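Local coordinates for protein ornithine carbamoyltransferase (Gloeobacter violaceus, PDB 3GD5) that probably transfers the carbamoyl group of carbamoyl phosphate to ornithine, forming citrulline and phosphate in the first step from ornithine to arginine, at residues A[108-114]-A[129-135]; A[16-20]-A[136-142]; A[13-17]-A[126-130]; A[166-170]-A[230-234]. The contacts are given in a common frame with arbitrary orientation. Residue numbers count along the deposited sequence, not the author numbering.

Contact 1 (A[108-114]-A[129-135]); sequences AIRTFAQ and INALTDH
Two neighbouring parallel strands of a beta-alpha-beta crossover, 106-110 and 128-130, joined by helix 114-124, run side by side and then leave the sheet together. A108 pairs with I129 (CA-CA 4.6 Å); both face helix 60-72 and touch F66. I109 N donates to I129 O (2.9 Å), and I109 O accepts from A131 N (2.8 Å). A beta bulge follows: I109 bridges N130, but R110 bridges L132 (CA-CA 4.8 Å), so A131 is the extra residue. R110, a carbamoyl phosphate ligand by similarity, lays its aliphatic part on this strand, with CG 3.7 Å from both A131 CB and L132 CB, while L132 CD1 lies over one face of its guanidinium. T111 N reaches L132 O weakly (3.2 Å), and T111 OG1 (chi1 p) bonds A113 O at 3.0 Å. D134 N donates to F112 O (2.8 Å), an oxygen less surely placed. A113 is the N-cap of helix 114-124; Q114 (t, p) swings its amide across, so that OE1 accepts from T133 OG1 at 2.7 Å.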
loop_
_atom_site.group_PDB
_atom_site.type_symbol
_atom_site.label_atom_id
_atom_site.label_comp_id
_atom_site.label_asym_id
_atom_site.label_seq_id
_atom_site.Cartn_x
_atom_site.Cartn_y
_atom_site.Cartn_z
ATOM N N ALA A 108 22.407 -17.473 -7.643
ATOM C CA ALA A 108 21.849 -17.165 -8.944
ATOM C C ALA A 108 21.131 -15.866 -8.612
ATOM O O ALA A 108 20.186 -15.871 -7.808
ATOM C CB ALA A 108 20.859 -18.229 -9.360
ATOM N N ILE A 109 21.575 -14.755 -9.194
ATOM C CA ILE A 109 20.950 -13.488 -8.864
ATOM C C ILE A 109 20.445 -12.573 -9.972
ATOM O O ILE A 109 21.048 -12.436 -11.035
ATOM C CB ILE A 109 21.855 -12.667 -7.893
ATOM C CG1 ILE A 109 21.942 -11.218 -8.344
ATOM C CG2 ILE A 109 23.217 -13.317 -7.740
ATOM C CD1 ILE A 109 22.737 -10.365 -7.415
ATOM N N ARG A 110 19.314 -11.942 -9.667
ATOM C CA ARG A 110 18.629 -11.011 -10.548
ATOM C C ARG A 110 18.686 -9.593 -10.000
ATOM O O ARG A 110 18.039 -9.295 -8.998
ATOM C CB ARG A 110 17.155 -11.379 -10.663
ATOM C CG ARG A 110 16.765 -12.166 -11.881
ATOM C CD ARG A 110 15.395 -11.698 -12.340
ATOM N NE ARG A 110 15.428 -10.270 -12.644
ATOM C CZ ARG A 110 14.410 -9.581 -13.152
ATOM N NH1 ARG A 110 13.252 -10.182 -13.414
ATOM N NH2 ARG A 110 14.563 -8.291 -13.426
ATOM N N THR A 111 19.456 -8.722 -10.641
ATOM C CA THR A 111 19.520 -7.324 -10.215
ATOM C C THR A 111 19.209 -6.492 -11.441
ATOM O O THR A 111 18.935 -7.034 -12.511
ATOM C CB THR A 111 20.917 -6.901 -9.703
ATOM O OG1 THR A 111 21.890 -7.118 -10.732
ATOM C CG2 THR A 111 21.297 -7.678 -8.470
ATOM N N PHE A 112 19.247 -5.178 -11.285
ATOM C CA PHE A 112 18.983 -4.281 -12.395
ATOM C C PHE A 112 20.318 -3.835 -12.971
ATOM O O PHE A 112 20.542 -3.884 -14.179
ATOM C CB PHE A 112 18.173 -3.073 -11.914
ATOM C CG PHE A 112 16.845 -3.441 -11.319
ATOM C CD1 PHE A 112 15.847 -4.001 -12.113
ATOM C CD2 PHE A 112 16.608 -3.277 -9.958
ATOM C CE1 PHE A 112 14.627 -4.399 -11.561
ATOM C CE2 PHE A 112 15.395 -3.671 -9.393
ATOM C CZ PHE A 112 14.400 -4.235 -10.198
ATOM N N ALA A 113 21.217 -3.410 -12.098
ATOM C CA ALA A 113 22.523 -2.962 -12.551
ATOM C C ALA A 113 23.552 -4.089 -12.535
ATOM O O ALA A 113 23.666 -4.828 -11.558
ATOM C CB ALA A 113 23.000 -1.801 -11.685
ATOM N N GLN A 114 24.296 -4.213 -13.627
ATOM C CA GLN A 114 25.333 -5.228 -13.746
ATOM C C GLN A 114 26.344 -5.013 -12.622
ATOM O O GLN A 114 26.866 -5.966 -12.045
ATOM C CB GLN A 114 26.044 -5.094 -15.101
ATOM C CG GLN A 114 27.040 -6.202 -15.424
ATOM C CD GLN A 114 26.361 -7.497 -15.836
ATOM O OE1 GLN A 114 25.205 -7.492 -16.246
ATOM N NE2 GLN A 114 27.084 -8.609 -15.747
ATOM N N ILE A 129 25.998 -16.446 -10.409
ATOM C CA ILE A 129 25.447 -16.565 -11.747
ATOM C C ILE A 129 24.462 -15.444 -12.008
ATOM O O ILE A 129 23.635 -15.120 -11.156
ATOM C CB ILE A 129 24.718 -17.910 -11.916
ATOM C CG1 ILE A 129 25.692 -19.058 -11.658
ATOM C CG2 ILE A 129 24.103 -18.009 -13.302
ATOM C CD1 ILE A 129 25.009 -20.381 -11.385
ATOM N N ASN A 130 24.551 -14.852 -13.189
ATOM C CA ASN A 130 23.651 -13.779 -13.576
ATOM C C ASN A 130 22.329 -14.403 -14.013
ATOM O O ASN A 130 22.252 -15.017 -15.075
ATOM C CB ASN A 130 24.255 -12.968 -14.733
ATOM C CG ASN A 130 23.298 -11.927 -15.279
ATOM O OD1 ASN A 130 22.130 -11.889 -14.902
ATOM N ND2 ASN A 130 23.785 -11.081 -16.179
ATOM N N ALA A 131 21.298 -14.246 -13.183
ATOM C CA ALA A 131 19.980 -14.783 -13.479
ATOM C C ALA A 131 19.293 -13.846 -14.460
ATOM O O ALA A 131 18.424 -14.258 -15.227
ATOM C CB ALA A 131 19.162 -14.900 -12.202
ATOM N N LEU A 132 19.690 -12.578 -14.414
ATOM C CA LEU A 132 19.163 -11.552 -15.300
ATOM C C LEU A 132 19.500 -10.160 -14.764
ATOM O O LEU A 132 19.365 -9.901 -13.566
ATOM C CB LEU A 132 17.637 -11.682 -15.428
ATOM C CG LEU A 132 16.975 -11.169 -16.715
ATOM C CD1 LEU A 132 15.463 -11.314 -16.613
ATOM C CD2 LEU A 132 17.344 -9.721 -16.952
ATOM N N THR A 133 19.965 -9.276 -15.645
ATOM C CA THR A 133 20.250 -7.895 -15.263
ATOM C C THR A 133 19.753 -7.015 -16.399
ATOM O O THR A 133 19.334 -7.511 -17.449
ATOM C CB THR A 133 21.773 -7.596 -15.038
ATOM O OG1 THR A 133 22.480 -7.721 -16.277
ATOM C CG2 THR A 133 22.375 -8.543 -13.995
ATOM N N ASP A 134 19.781 -5.710 -16.192
ATOM C CA ASP A 134 19.344 -4.798 -17.241
ATOM C C ASP A 134 20.289 -4.887 -18.443
ATOM O O ASP A 134 19.896 -4.586 -19.568
ATOM C CB ASP A 134 19.316 -3.359 -16.716
ATOM C CG ASP A 134 18.129 -3.091 -15.792
ATOM O OD1 ASP A 134 18.172 -2.083 -15.057
ATOM O OD2 ASP A 134 17.149 -3.874 -15.809
ATOM N N HIS A 135 21.523 -5.328 -18.195
ATOM C CA HIS A 135 22.539 -5.426 -19.233
ATOM C C HIS A 135 22.618 -6.736 -20.028
ATOM O O HIS A 135 22.839 -6.705 -21.239
ATOM C CB HIS A 135 23.917 -5.147 -18.627
ATOM C CG HIS A 135 24.983 -4.919 -19.650
ATOM N ND1 HIS A 135 24.976 -3.832 -20.499
ATOM C CD2 HIS A 135 26.073 -5.652 -19.982
ATOM C CE1 HIS A 135 26.014 -3.905 -21.312
ATOM N NE2 HIS A 135 26.695 -4.999 -21.020
#

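Contact 2 (A[16-20]-A[136-142]); sequences LLSLD and EHPCQVV
The carbamoyl phosphate site, assigned by similarity to H137, P138, C139 and Q140, is backed here by the N-terminal loop 16-20, which packs on the start of helix 138-152. L16 (t, p) points at this helix, its CG 4.2 Å from P138 CB and its CD2 4.2 Å from C139 SG. L17 and S18 pass over the proline ring, with L17 O 3.9 Å from P138 CG. E136, just before the helix, extends its carboxylate to the loop: OE1 accepts from S18 OG (2.7 Å) and OE2 from L19 N (2.7 Å, nearly linear). S18 (chi1 t) also forms an ST turn, its OG accepting from D20 N at 3.0 Å as a 3-10 segment starts at L19. H137 is the N-cap, and P138 suits the first turn, where its nitrogen needs no hydrogen-bond acceptor. L19 (t, p) lies nearest P138 (CA-CA 4.9 Å) and fills the apolar side of the helix: CD1 is 4.1 Å from P138 CB and 3.9 Å from V142 CG1, and CD2 is 3.6 Å from V141 CG1.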
loop_
_atom_site.group_PDB
_atom_site.type_symbol
_atom_site.label_atom_id
_atom_site.label_comp_id
_atom_site.label_asym_id
_atom_site.label_seq_id
_atom_site.Cartn_x
_atom_site.Cartn_y
_atom_site.Cartn_z
ATOM N N LEU A 16 29.568 -16.486 -13.814
ATOM C CA LEU A 16 28.964 -16.325 -15.133
ATOM C C LEU A 16 28.094 -15.091 -14.999
ATOM O O LEU A 16 26.884 -15.197 -14.811
ATOM C CB LEU A 16 28.092 -17.523 -15.534
ATOM C CG LEU A 16 27.307 -17.267 -16.833
ATOM C CD1 LEU A 16 28.276 -16.906 -17.959
ATOM C CD2 LEU A 16 26.485 -18.481 -17.212
ATOM N N LEU A 17 28.735 -13.928 -15.071
ATOM C CA LEU A 17 28.083 -12.626 -14.950
ATOM C C LEU A 17 27.677 -12.087 -16.306
ATOM O O LEU A 17 26.661 -11.407 -16.443
ATOM C CB LEU A 17 29.045 -11.628 -14.309
ATOM C CG LEU A 17 29.166 -11.620 -12.789
ATOM C CD1 LEU A 17 29.078 -13.031 -12.254
ATOM C CD2 LEU A 17 30.462 -10.938 -12.389
ATOM N N SER A 18 28.506 -12.396 -17.298
ATOM C CA SER A 18 28.319 -11.963 -18.671
ATOM C C SER A 18 28.630 -13.150 -19.558
ATOM O O SER A 18 29.444 -14.000 -19.195
ATOM C CB SER A 18 29.291 -10.820 -18.977
ATOM O OG SER A 18 29.504 -10.677 -20.367
ATOM N N LEU A 19 27.978 -13.230 -20.713
ATOM C CA LEU A 19 28.250 -14.344 -21.605
ATOM C C LEU A 19 29.723 -14.259 -22.021
ATOM O O LEU A 19 30.334 -15.257 -22.394
ATOM C CB LEU A 19 27.352 -14.285 -22.840
ATOM C CG LEU A 19 27.205 -15.625 -23.576
ATOM C CD1 LEU A 19 26.574 -16.670 -22.653
ATOM C CD2 LEU A 19 26.333 -15.443 -24.793
ATOM N N ASP A 20 30.289 -13.060 -21.933
ATOM C CA ASP A 20 31.680 -12.850 -22.303
ATOM C C ASP A 20 32.654 -13.373 -21.247
ATOM O O ASP A 20 33.854 -13.106 -21.316
ATOM C CB ASP A 20 31.940 -11.366 -22.562
ATOM C CG ASP A 20 33.143 -11.137 -23.465
ATOM O OD1 ASP A 20 33.428 -12.011 -24.312
ATOM O OD2 ASP A 20 33.790 -10.077 -23.342
ATOM N N GLU A 136 22.452 -7.876 -19.360
ATOM C CA GLU A 136 22.551 -9.171 -20.040
ATOM C C GLU A 136 21.663 -10.273 -19.468
ATOM O O GLU A 136 21.057 -10.121 -18.410
ATOM C CB GLU A 136 24.005 -9.668 -20.014
ATOM C CG GLU A 136 24.743 -9.549 -21.336
ATOM C CD GLU A 136 26.087 -10.256 -21.325
ATOM O OE1 GLU A 136 27.104 -9.602 -21.023
ATOM O OE2 GLU A 136 26.124 -11.471 -21.607
ATOM N N HIS A 137 21.609 -11.391 -20.183
ATOM C CA HIS A 137 20.822 -12.550 -19.776
ATOM C C HIS A 137 21.513 -13.768 -20.392
ATOM O O HIS A 137 20.991 -14.408 -21.307
ATOM C CB HIS A 137 19.381 -12.421 -20.293
ATOM C CG HIS A 137 18.419 -13.366 -19.640
ATOM N ND1 HIS A 137 17.061 -13.333 -19.883
ATOM C CD2 HIS A 137 18.614 -14.356 -18.742
ATOM C CE1 HIS A 137 16.462 -14.262 -19.158
ATOM N NE2 HIS A 137 17.382 -14.897 -18.457
ATOM N N PRO A 138 22.710 -14.096 -19.889
ATOM C CA PRO A 138 23.551 -15.213 -20.332
ATOM C C PRO A 138 22.874 -16.576 -20.404
ATOM O O PRO A 138 22.949 -17.267 -21.427
ATOM C CB PRO A 138 24.685 -15.213 -19.311
ATOM C CG PRO A 138 24.794 -13.780 -18.933
ATOM C CD PRO A 138 23.355 -13.371 -18.781
ATOM N N CYS A 139 22.227 -16.965 -19.313
ATOM C CA CYS A 139 21.570 -18.259 -19.251
ATOM C C CYS A 139 20.504 -18.433 -20.302
ATOM O O CYS A 139 20.356 -19.522 -20.840
ATOM C CB CYS A 139 20.995 -18.502 -17.855
ATOM S SG CYS A 139 22.296 -18.734 -16.576
ATOM N N GLN A 140 19.765 -17.370 -20.603
ATOM C CA GLN A 140 18.724 -17.452 -21.626
ATOM C C GLN A 140 19.366 -17.844 -22.957
ATOM O O GLN A 140 18.924 -18.777 -23.634
ATOM C CB GLN A 140 18.020 -16.101 -21.781
ATOM C CG GLN A 140 17.014 -16.041 -22.931
ATOM C CD GLN A 140 15.858 -17.003 -22.745
ATOM O OE1 GLN A 140 15.196 -17.000 -21.697
ATOM N NE2 GLN A 140 15.605 -17.836 -23.757
ATOM N N VAL A 141 20.422 -17.127 -23.315
ATOM C CA VAL A 141 21.124 -17.372 -24.564
ATOM C C VAL A 141 21.734 -18.763 -24.681
ATOM O O VAL A 141 21.687 -19.351 -25.759
ATOM C CB VAL A 141 22.204 -16.283 -24.804
ATOM C CG1 VAL A 141 23.140 -16.683 -25.971
ATOM C CG2 VAL A 141 21.513 -14.963 -25.117
ATOM N N VAL A 142 22.296 -19.300 -23.594
ATOM C CA VAL A 142 22.875 -20.635 -23.666
ATOM C C VAL A 142 21.751 -21.629 -23.969
ATOM O O VAL A 142 21.961 -22.663 -24.608
ATOM C CB VAL A 142 23.619 -21.040 -22.346
ATOM C CG1 VAL A 142 24.609 -19.946 -21.940
ATOM C CG2 VAL A 142 22.632 -21.300 -21.234
#

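Contact 3 (A[13-17]-A[126-130]); sequences RPDLL and IPVIN
D15 opens the pairing with its side chain rather than its backbone: at chi1 near -42° and chi2 near -62°, OD1 accepts from V128 N at 2.9 Å, a role well suited to a short carboxylate. Before it, P14 O rests 3.7 Å from P127 CB. The backbones then join, L16 N donating to V128 O (3.1 Å) and L16 O accepting from N130 N (2.9 Å), so that L16 straddles I129 (CA-CA 4.9 Å) in a single bridge. The touching parts run in nearly the same direction, 26° apart. L16 (t, p) sends its side chain to helix 293-312, where V307 contacts both it and I129. L17 points its CB away from the strand, yet chi1 m and chi2 near 37° bring CD1 back to 3.4 Å from V128 O and 4.2 Å from V128 CG1. N130 (chi1 t, chi2 near -8°) faces the loop and adds a last bond: its ND2 donates to L17 O at 2.9 Å, an oxygen that also receives Q114 NE2. Beta-branched V128 and I129 suit the extended strand. The N-terminal loop thus runs alongside 128-130, an edge strand of the chain's four-stranded parallel sheet in the carbamoyl phosphate domain, and covers that edge.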
loop_
_atom_site.group_PDB
_atom_site.type_symbol
_atom_site.label_atom_id
_atom_site.label_comp_id
_atom_site.label_asym_id
_atom_site.label_seq_id
_atom_site.Cartn_x
_atom_site.Cartn_y
_atom_site.Cartn_z
ATOM N N ARG A 13 35.680 -19.890 -15.506
ATOM C CA ARG A 13 35.999 -18.875 -14.518
ATOM C C ARG A 13 35.057 -19.160 -13.349
ATOM O O ARG A 13 34.139 -19.972 -13.470
ATOM C CB ARG A 13 35.709 -17.490 -15.064
ATOM C CG ARG A 13 36.540 -17.102 -16.255
ATOM C CD ARG A 13 36.383 -15.622 -16.504
ATOM N NE ARG A 13 36.965 -15.233 -17.777
ATOM C CZ ARG A 13 36.930 -13.998 -18.265
ATOM N NH1 ARG A 13 36.340 -13.023 -17.580
ATOM N NH2 ARG A 13 37.474 -13.740 -19.449
ATOM N N PRO A 14 35.264 -18.492 -12.208
ATOM C CA PRO A 14 34.406 -18.709 -11.038
ATOM C C PRO A 14 32.934 -18.355 -11.255
ATOM O O PRO A 14 32.046 -19.082 -10.815
ATOM C CB PRO A 14 35.044 -17.822 -9.973
ATOM C CG PRO A 14 36.490 -17.804 -10.373
ATOM C CD PRO A 14 36.412 -17.635 -11.864
ATOM N N ASP A 15 32.684 -17.246 -11.946
ATOM C CA ASP A 15 31.324 -16.770 -12.177
ATOM C C ASP A 15 30.866 -16.716 -13.635
ATOM O O ASP A 15 31.655 -16.883 -14.563
ATOM C CB ASP A 15 31.185 -15.362 -11.589
ATOM C CG ASP A 15 31.851 -15.229 -10.234
ATOM O OD1 ASP A 15 31.442 -15.930 -9.292
ATOM O OD2 ASP A 15 32.792 -14.420 -10.111
ATOM N N LEU A 16 29.568 -16.486 -13.814
ATOM C CA LEU A 16 28.964 -16.325 -15.133
ATOM C C LEU A 16 28.094 -15.091 -14.999
ATOM O O LEU A 16 26.884 -15.197 -14.811
ATOM C CB LEU A 16 28.092 -17.523 -15.534
ATOM C CG LEU A 16 27.307 -17.267 -16.833
ATOM C CD1 LEU A 16 28.276 -16.906 -17.959
ATOM C CD2 LEU A 16 26.485 -18.481 -17.212
ATOM N N LEU A 17 28.735 -13.928 -15.071
ATOM C CA LEU A 17 28.083 -12.626 -14.950
ATOM C C LEU A 17 27.677 -12.087 -16.306
ATOM O O LEU A 17 26.661 -11.407 -16.443
ATOM C CB LEU A 17 29.045 -11.628 -14.309
ATOM C CG LEU A 17 29.166 -11.620 -12.789
ATOM C CD1 LEU A 17 29.078 -13.031 -12.254
ATOM C CD2 LEU A 17 30.462 -10.938 -12.389
ATOM N N ILE A 126 31.701 -17.109 -3.304
ATOM C CA ILE A 126 31.126 -18.316 -3.891
ATOM C C ILE A 126 30.652 -18.000 -5.307
ATOM O O ILE A 126 30.373 -16.844 -5.639
ATOM C CB ILE A 126 29.936 -18.884 -3.043
ATOM C CG1 ILE A 126 28.988 -17.760 -2.619
ATOM C CG2 ILE A 126 30.470 -19.639 -1.826
ATOM C CD1 ILE A 126 27.703 -18.262 -1.956
ATOM N N PRO A 127 30.563 -19.024 -6.165
ATOM C CA PRO A 127 30.124 -18.811 -7.548
ATOM C C PRO A 127 28.854 -17.973 -7.653
ATOM O O PRO A 127 27.871 -18.230 -6.956
ATOM C CB PRO A 127 29.914 -20.228 -8.067
ATOM C CG PRO A 127 30.887 -21.042 -7.267
ATOM C CD PRO A 127 30.744 -20.459 -5.881
ATOM N N VAL A 128 28.879 -16.966 -8.520
ATOM C CA VAL A 128 27.716 -16.116 -8.734
ATOM C C VAL A 128 27.286 -16.191 -10.196
ATOM O O VAL A 128 28.098 -16.027 -11.109
ATOM C CB VAL A 128 28.002 -14.647 -8.363
ATOM C CG1 VAL A 128 26.836 -13.762 -8.804
ATOM C CG2 VAL A 128 28.213 -14.525 -6.861
ATOM N N ILE A 129 25.998 -16.446 -10.409
ATOM C CA ILE A 129 25.447 -16.565 -11.747
ATOM C C ILE A 129 24.462 -15.444 -12.008
ATOM O O ILE A 129 23.635 -15.120 -11.156
ATOM C CB ILE A 129 24.718 -17.910 -11.916
ATOM C CG1 ILE A 129 25.692 -19.058 -11.658
ATOM C CG2 ILE A 129 24.103 -18.009 -13.302
ATOM C CD1 ILE A 129 25.009 -20.381 -11.385
ATOM N N ASN A 130 24.551 -14.852 -13.189
ATOM C CA ASN A 130 23.651 -13.779 -13.576
ATOM C C ASN A 130 22.329 -14.403 -14.013
ATOM O O ASN A 130 22.252 -15.017 -15.075
ATOM C CB ASN A 130 24.255 -12.968 -14.733
ATOM C CG ASN A 130 23.298 -11.927 -15.279
ATOM O OD1 ASN A 130 22.130 -11.889 -14.902
ATOM N ND2 ASN A 130 23.785 -11.081 -16.179
#

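Contact 4 (A[166-170]-A[230-234]); sequences GNNVA and YTDVW
Segment 166-170 leaves a loop and enters the first turn of helix 168-180, while 230-234 is the extended end of strand 228-231 and the loop beyond it. The backbones stay apart, V169 and D232 being nearest at 8.2 Å (CA-CA), so the contact is made mainly by side chains. N167 is the N-cap: with chi1 p its OD1 accepts from A170 N (3.1 Å) and, weakly, from V169 N (3.3 Å). Asparagine suits this position because its other amide atom remains able to donate, and ND2 makes a weak bond to D232 OD2 at 3.1 Å. The D232 carboxylate (chi1 t, chi2 near 1°) also turns OD1 back onto V233 N, 2.5 Å away. V169 (chi1 m) packs beside this pair, with CG1 3.8 Å from D232 OD2 and CG2 4.2 Å from Y230 CE1, while the hydroxyl of Y230 is engaged with D144 of helix 138-152. N167, next to predicted ornithine ligand N168, meets predicted ligand D232, bringing the helix start and strand-end loop that carry them together at the C-terminal end of a Rossmann-like parallel sheet. Y162 of strand 159-163 touches N167, V169 and D232, and L270 of strand 268-271 packs on Y230.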
loop_
_atom_site.group_PDB
_atom_site.type_symbol
_atom_site.label_atom_id
_atom_site.label_comp_id
_atom_site.label_asym_id
_atom_site.label_seq_id
_atom_site.Cartn_x
_atom_site.Cartn_y
_atom_site.Cartn_z
ATOM N N GLY A 166 16.939 -3.423 -28.482
ATOM C CA GLY A 166 18.289 -3.886 -28.194
ATOM C C GLY A 166 18.475 -3.906 -26.691
ATOM O O GLY A 166 18.984 -2.948 -26.098
ATOM N N ASN A 167 18.066 -5.011 -26.076
ATOM C CA ASN A 167 18.117 -5.168 -24.629
ATOM C C ASN A 167 19.135 -6.182 -24.137
ATOM O O ASN A 167 20.055 -6.566 -24.854
ATOM C CB ASN A 167 16.739 -5.590 -24.135
ATOM C CG ASN A 167 16.222 -6.823 -24.859
ATOM O OD1 ASN A 167 16.989 -7.546 -25.507
ATOM N ND2 ASN A 167 14.922 -7.076 -24.749
ATOM N N ASN A 168 18.937 -6.630 -22.899
ATOM C CA ASN A 168 19.824 -7.601 -22.289
ATOM C C ASN A 168 19.992 -8.890 -23.090
ATOM O O ASN A 168 21.109 -9.379 -23.215
ATOM C CB ASN A 168 19.383 -7.935 -20.850
ATOM C CG ASN A 168 17.866 -8.060 -20.695
ATOM O OD1 ASN A 168 17.144 -8.398 -21.641
ATOM N ND2 ASN A 168 17.381 -7.805 -19.479
ATOM N N VAL A 169 18.913 -9.437 -23.645
ATOM C CA VAL A 169 19.042 -10.684 -24.402
ATOM C C VAL A 169 19.718 -10.446 -25.755
ATOM O O VAL A 169 20.476 -11.285 -26.230
ATOM C CB VAL A 169 17.672 -11.395 -24.611
ATOM C CG1 VAL A 169 16.883 -11.379 -23.317
ATOM C CG2 VAL A 169 16.890 -10.745 -25.723
ATOM N N ALA A 170 19.438 -9.301 -26.368
ATOM C CA ALA A 170 20.055 -8.954 -27.638
ATOM C C ALA A 170 21.559 -8.937 -27.387
ATOM O O ALA A 170 22.329 -9.514 -28.158
ATOM C CB ALA A 170 19.580 -7.577 -28.097
ATOM N N TYR A 230 14.310 -13.994 -33.980
ATOM C CA TYR A 230 14.230 -13.866 -32.533
ATOM C C TYR A 230 13.675 -12.519 -32.112
ATOM O O TYR A 230 14.015 -11.484 -32.686
ATOM C CB TYR A 230 15.633 -14.032 -31.945
ATOM C CG TYR A 230 15.696 -14.376 -30.472
ATOM C CD1 TYR A 230 15.262 -13.479 -29.494
ATOM C CD2 TYR A 230 16.232 -15.594 -30.056
ATOM C CE1 TYR A 230 15.366 -13.790 -28.134
ATOM C CE2 TYR A 230 16.340 -15.914 -28.711
ATOM C CZ TYR A 230 15.904 -15.013 -27.753
ATOM O OH TYR A 230 15.984 -15.365 -26.417
ATOM N N THR A 231 12.812 -12.531 -31.107
ATOM C CA THR A 231 12.258 -11.288 -30.606
ATOM C C THR A 231 11.951 -11.407 -29.124
ATOM O O THR A 231 11.999 -12.493 -28.549
ATOM C CB THR A 231 10.992 -10.870 -31.369
ATOM O OG1 THR A 231 10.684 -9.509 -31.044
ATOM C CG2 THR A 231 9.821 -11.762 -31.003
ATOM N N ASP A 232 11.629 -10.270 -28.518
ATOM C CA ASP A 232 11.353 -10.196 -27.095
ATOM C C ASP A 232 10.376 -9.048 -26.923
ATOM O O ASP A 232 10.090 -8.333 -27.883
ATOM C CB ASP A 232 12.665 -9.907 -26.362
ATOM C CG ASP A 232 12.538 -9.991 -24.850
ATOM O OD1 ASP A 232 11.436 -10.284 -24.339
ATOM O OD2 ASP A 232 13.566 -9.762 -24.175
ATOM N N VAL A 233 9.860 -8.868 -25.710
ATOM C CA VAL A 233 8.915 -7.788 -25.458
ATOM C C VAL A 233 9.538 -6.414 -25.729
ATOM O O VAL A 233 10.730 -6.214 -25.507
ATOM C CB VAL A 233 8.402 -7.836 -24.007
ATOM C CG1 VAL A 233 7.715 -6.521 -23.660
ATOM C CG2 VAL A 233 7.421 -9.001 -23.842
ATOM N N TRP A 234 8.728 -5.477 -26.213
ATOM C CA TRP A 234 9.213 -4.131 -26.496
ATOM C C TRP A 234 9.654 -3.432 -25.208
ATOM O O TRP A 234 9.249 -3.809 -24.107
ATOM C CB TRP A 234 8.129 -3.291 -27.190
ATOM C CG TRP A 234 7.715 -3.804 -28.552
ATOM C CD1 TRP A 234 8.463 -4.566 -29.406
ATOM C CD2 TRP A 234 6.471 -3.551 -29.229
ATOM N NE1 TRP A 234 7.765 -4.803 -30.570
ATOM C CE2 TRP A 234 6.541 -4.192 -30.489
ATOM C CE3 TRP A 234 5.304 -2.844 -28.894
ATOM C CZ2 TRP A 234 5.489 -4.149 -31.415
ATOM C CZ3 TRP A 234 4.256 -2.801 -29.817
ATOM C CH2 TRP A 234 4.360 -3.451 -31.064
#

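In the fold
Contacts 3, 1 and 2 cluster in the carbamoyl phosphate domain, their centres 9 to 11 Å apart, whereas contact 4 lies in the ornithine domain. Contacts 1 and 3 share strand 128-130, which has strand 106-110 on one edge and the N-terminal loop on the other; contact 2 continues that loop onto helix 138-152, the next element of the chain. Contact 4 follows later in sequence, about 23 Å from contact 3 between centres but 13 Å from contact 2 and 15 Å from contact 1. N168 of contact 4 meets L132 and T133 of contact 1, and its ND2 bonds T133 O. Predicted carbamoyl phosphate and ornithine ligands therefore converge where the two domains meet.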